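Local coordinates for protein PA0821 (Pseudomonas aeruginosa, PDB 7DRG) that probably acts as the immunity protein (antitoxin) that neutralises a putative VRR-NUC nuclease effector of the type VI secretion system, at residues A249-L254 with F259-Y264. Numbering follows the deposited sequence.
Sequences ALRAQL and FAFYRY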
loop_
_atom_site.group_PDB
_atom_site.type_symbol
_atom_site.label_atom_id
_atom_site.label_comp_id
_atom_site.label_asym_id
_atom_site.label_seq_id
_atom_site.Cartn_x
_atom_site.Cartn_y
_atom_site.Cartn_z
ATOM N N ALA B 249 1.589 33.964 -17.098
ATOM C CA ALA B 249 0.514 32.999 -17.301
ATOM C C ALA B 249 0.399 32.018 -16.139
ATOM O O ALA B 249 -0.697 31.517 -15.865
ATOM C CB ALA B 249 0.731 32.247 -18.613
ATOM N N LEU B 250 1.507 31.730 -15.447
ATOM C CA LEU B 250 1.437 30.812 -14.311
ATOM C C LEU B 250 0.844 31.489 -13.080
ATOM O O LEU B 250 0.026 30.890 -12.373
ATOM C CB LEU B 250 2.825 30.255 -13.986
ATOM C CG LEU B 250 3.387 29.195 -14.934
ATOM C CD1 LEU B 250 4.769 28.762 -14.468
ATOM C CD2 LEU B 250 2.448 27.995 -15.022
ATOM N N ARG B 251 1.249 32.733 -12.806
ATOM C CA ARG B 251 0.707 33.446 -11.654
ATOM C C ARG B 251 -0.789 33.677 -11.802
ATOM O O ARG B 251 -1.499 33.814 -10.799
ATOM C CB ARG B 251 1.453 34.769 -11.459
ATOM C CG ARG B 251 2.895 34.583 -10.982
ATOM C CD ARG B 251 3.689 35.880 -11.019
ATOM N NE ARG B 251 3.353 36.762 -9.908
ATOM C CZ ARG B 251 3.915 37.949 -9.700
ATOM N NH1 ARG B 251 4.846 38.400 -10.531
ATOM N NH2 ARG B 251 3.547 38.684 -8.659
ATOM N N ALA B 252 -1.290 33.690 -13.041
ATOM C CA ALA B 252 -2.728 33.770 -13.275
ATOM C C ALA B 252 -3.464 32.499 -12.857
ATOM O O ALA B 252 -4.678 32.551 -12.630
ATOM C CB ALA B 252 -3.002 34.063 -14.751
ATOM N N GLN B 253 -2.767 31.364 -12.753
ATOM C CA GLN B 253 -3.395 30.103 -12.386
ATOM C C GLN B 253 -3.103 29.661 -10.960
ATOM O O GLN B 253 -3.640 28.638 -10.527
ATOM C CB GLN B 253 -2.934 28.983 -13.335
ATOM C CG GLN B 253 -3.081 29.292 -14.808
ATOM C CD GLN B 253 -2.307 28.320 -15.670
ATOM O OE1 GLN B 253 -1.281 28.673 -16.256
ATOM N NE2 GLN B 253 -2.791 27.090 -15.756
ATOM N N LEU B 254 -2.254 30.375 -10.229
ATOM C CA LEU B 254 -1.791 29.923 -8.919
ATOM C C LEU B 254 -1.969 31.047 -7.909
ATOM O O LEU B 254 -1.097 31.927 -7.802
ATOM C CB LEU B 254 -0.334 29.477 -8.987
ATOM C CG LEU B 254 -0.044 28.455 -10.090
ATOM C CD1 LEU B 254 1.458 28.388 -10.352
ATOM C CD2 LEU B 254 -0.612 27.079 -9.737
ATOM N N PHE B 259 0.544 30.323 -3.288
ATOM C CA PHE B 259 1.705 30.028 -4.116
ATOM C C PHE B 259 2.653 31.213 -4.085
ATOM O O PHE B 259 2.225 32.366 -4.224
ATOM C CB PHE B 259 1.293 29.708 -5.555
ATOM C CG PHE B 259 0.463 28.461 -5.677
ATOM C CD1 PHE B 259 -0.908 28.498 -5.474
ATOM C CD2 PHE B 259 1.055 27.243 -5.981
ATOM C CE1 PHE B 259 -1.674 27.351 -5.575
ATOM C CE2 PHE B 259 0.296 26.091 -6.083
ATOM C CZ PHE B 259 -1.069 26.140 -5.880
ATOM N N ALA B 260 3.934 30.925 -3.880
ATOM C CA ALA B 260 4.982 31.931 -3.906
ATOM C C ALA B 260 5.943 31.624 -5.044
ATOM O O ALA B 260 6.123 30.466 -5.435
ATOM C CB ALA B 260 5.748 31.986 -2.578
ATOM N N PHE B 261 6.559 32.676 -5.573
ATOM C CA PHE B 261 7.474 32.565 -6.697
ATOM C C PHE B 261 8.794 33.214 -6.327
ATOM O O PHE B 261 8.825 34.359 -5.863
ATOM C CB PHE B 261 6.883 33.207 -7.955
ATOM C CG PHE B 261 5.574 32.606 -8.359
ATOM C CD1 PHE B 261 4.398 33.013 -7.755
ATOM C CD2 PHE B 261 5.522 31.605 -9.314
ATOM C CE1 PHE B 261 3.191 32.441 -8.108
ATOM C CE2 PHE B 261 4.319 31.037 -9.677
ATOM C CZ PHE B 261 3.151 31.454 -9.072
ATOM N N TYR B 262 9.875 32.466 -6.503
ATOM C CA TYR B 262 11.218 32.948 -6.227
ATOM C C TYR B 262 11.979 32.984 -7.540
ATOM O O TYR B 262 12.361 31.940 -8.085
ATOM C CB TYR B 262 11.920 32.067 -5.193
ATOM C CG TYR B 262 11.153 31.955 -3.898
ATOM C CD1 TYR B 262 11.189 32.976 -2.951
ATOM C CD2 TYR B 262 10.373 30.838 -3.631
ATOM C CE1 TYR B 262 10.479 32.878 -1.775
ATOM C CE2 TYR B 262 9.663 30.727 -2.452
ATOM C CZ TYR B 262 9.716 31.746 -1.529
ATOM O OH TYR B 262 9.004 31.635 -0.355
ATOM N N ARG B 263 12.201 34.191 -8.043
ATOM C CA ARG B 263 13.057 34.380 -9.204
ATOM C C ARG B 263 14.494 34.419 -8.716
ATOM O O ARG B 263 14.943 35.403 -8.129
ATOM C CB ARG B 263 12.678 35.650 -9.961
ATOM C CG ARG B 263 11.766 35.377 -11.146
ATOM C CD ARG B 263 11.396 36.636 -11.931
ATOM N NE ARG B 263 12.565 37.337 -12.447
ATOM C CZ ARG B 263 12.840 38.610 -12.193
ATOM N NH1 ARG B 263 12.019 39.331 -11.437
ATOM N NH2 ARG B 263 13.931 39.165 -12.704
ATOM N N TYR B 264 15.195 33.317 -8.899
ATOM C CA TYR B 264 16.639 33.335 -8.904
ATOM C C TYR B 264 17.035 33.708 -10.337
ATOM O O TYR B 264 16.182 34.066 -11.154
ATOM C CB TYR B 264 17.179 31.998 -8.391
ATOM C CG TYR B 264 16.907 30.861 -9.330
ATOM C CD1 TYR B 264 15.698 30.173 -9.301
ATOM C CD2 TYR B 264 17.855 30.493 -10.270
ATOM C CE1 TYR B 264 15.456 29.157 -10.182
ATOM C CE2 TYR B 264 17.625 29.487 -11.152
ATOM C CZ TYR B 264 16.426 28.810 -11.103
ATOM O OH TYR B 264 16.210 27.803 -11.999
#
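Arg251 of helix 247-251 lays its CG over one face of the Phe261 ring in a CH-pi contact, 3.7 Å from the ring centroid and 17° off its normal, displaced toward the rim where CE1 and CZ lie. An arginine suits this exposed place because its methylenes can cover an aromatic face while the guanidinium is carried onward; the chain bends at chi3, and the charged group ends up tilted 39° to the ring plane. A second CH-pi contact brings CB of Leu254, in the loop that follows, over one face of Phe259, 3.9 Å from the centroid, with its nearest approach to the ring at CG, 3.6 Å away. The flat, apolar phenylalanine rings give these buried strand positions broad faces for such CH groups.

This is a short helix-to-strand connection, in which four residues without helix or strand separate the two segments. Strand 259-264 sets off obliquely from near Leu254 and pairs antiparallel with strand 267-272; its alternation directs Phe259 and Phe261 toward segment 249-254 while Ala260 points away.

Leu254 is buried, and its side chain makes apolar contacts with both rings. With CG anti to its own carbonyl carbon (chi1 -52°), its forked end reaches both: CD1 meets the edge of Phe261, 3.7 Å from CZ, whereas CD2 lies 3.9 Å from CE2 of Phe259. A branched leucine can thus touch two aromatics on alternate residues of the strand. Leu293 of helix 288-297 also packs on Leu254, and Ile270 of strand 267-272 touches Phe261. The Phe261 backbone is hydrogen-bonded to Leu362, which Arg251 also touches.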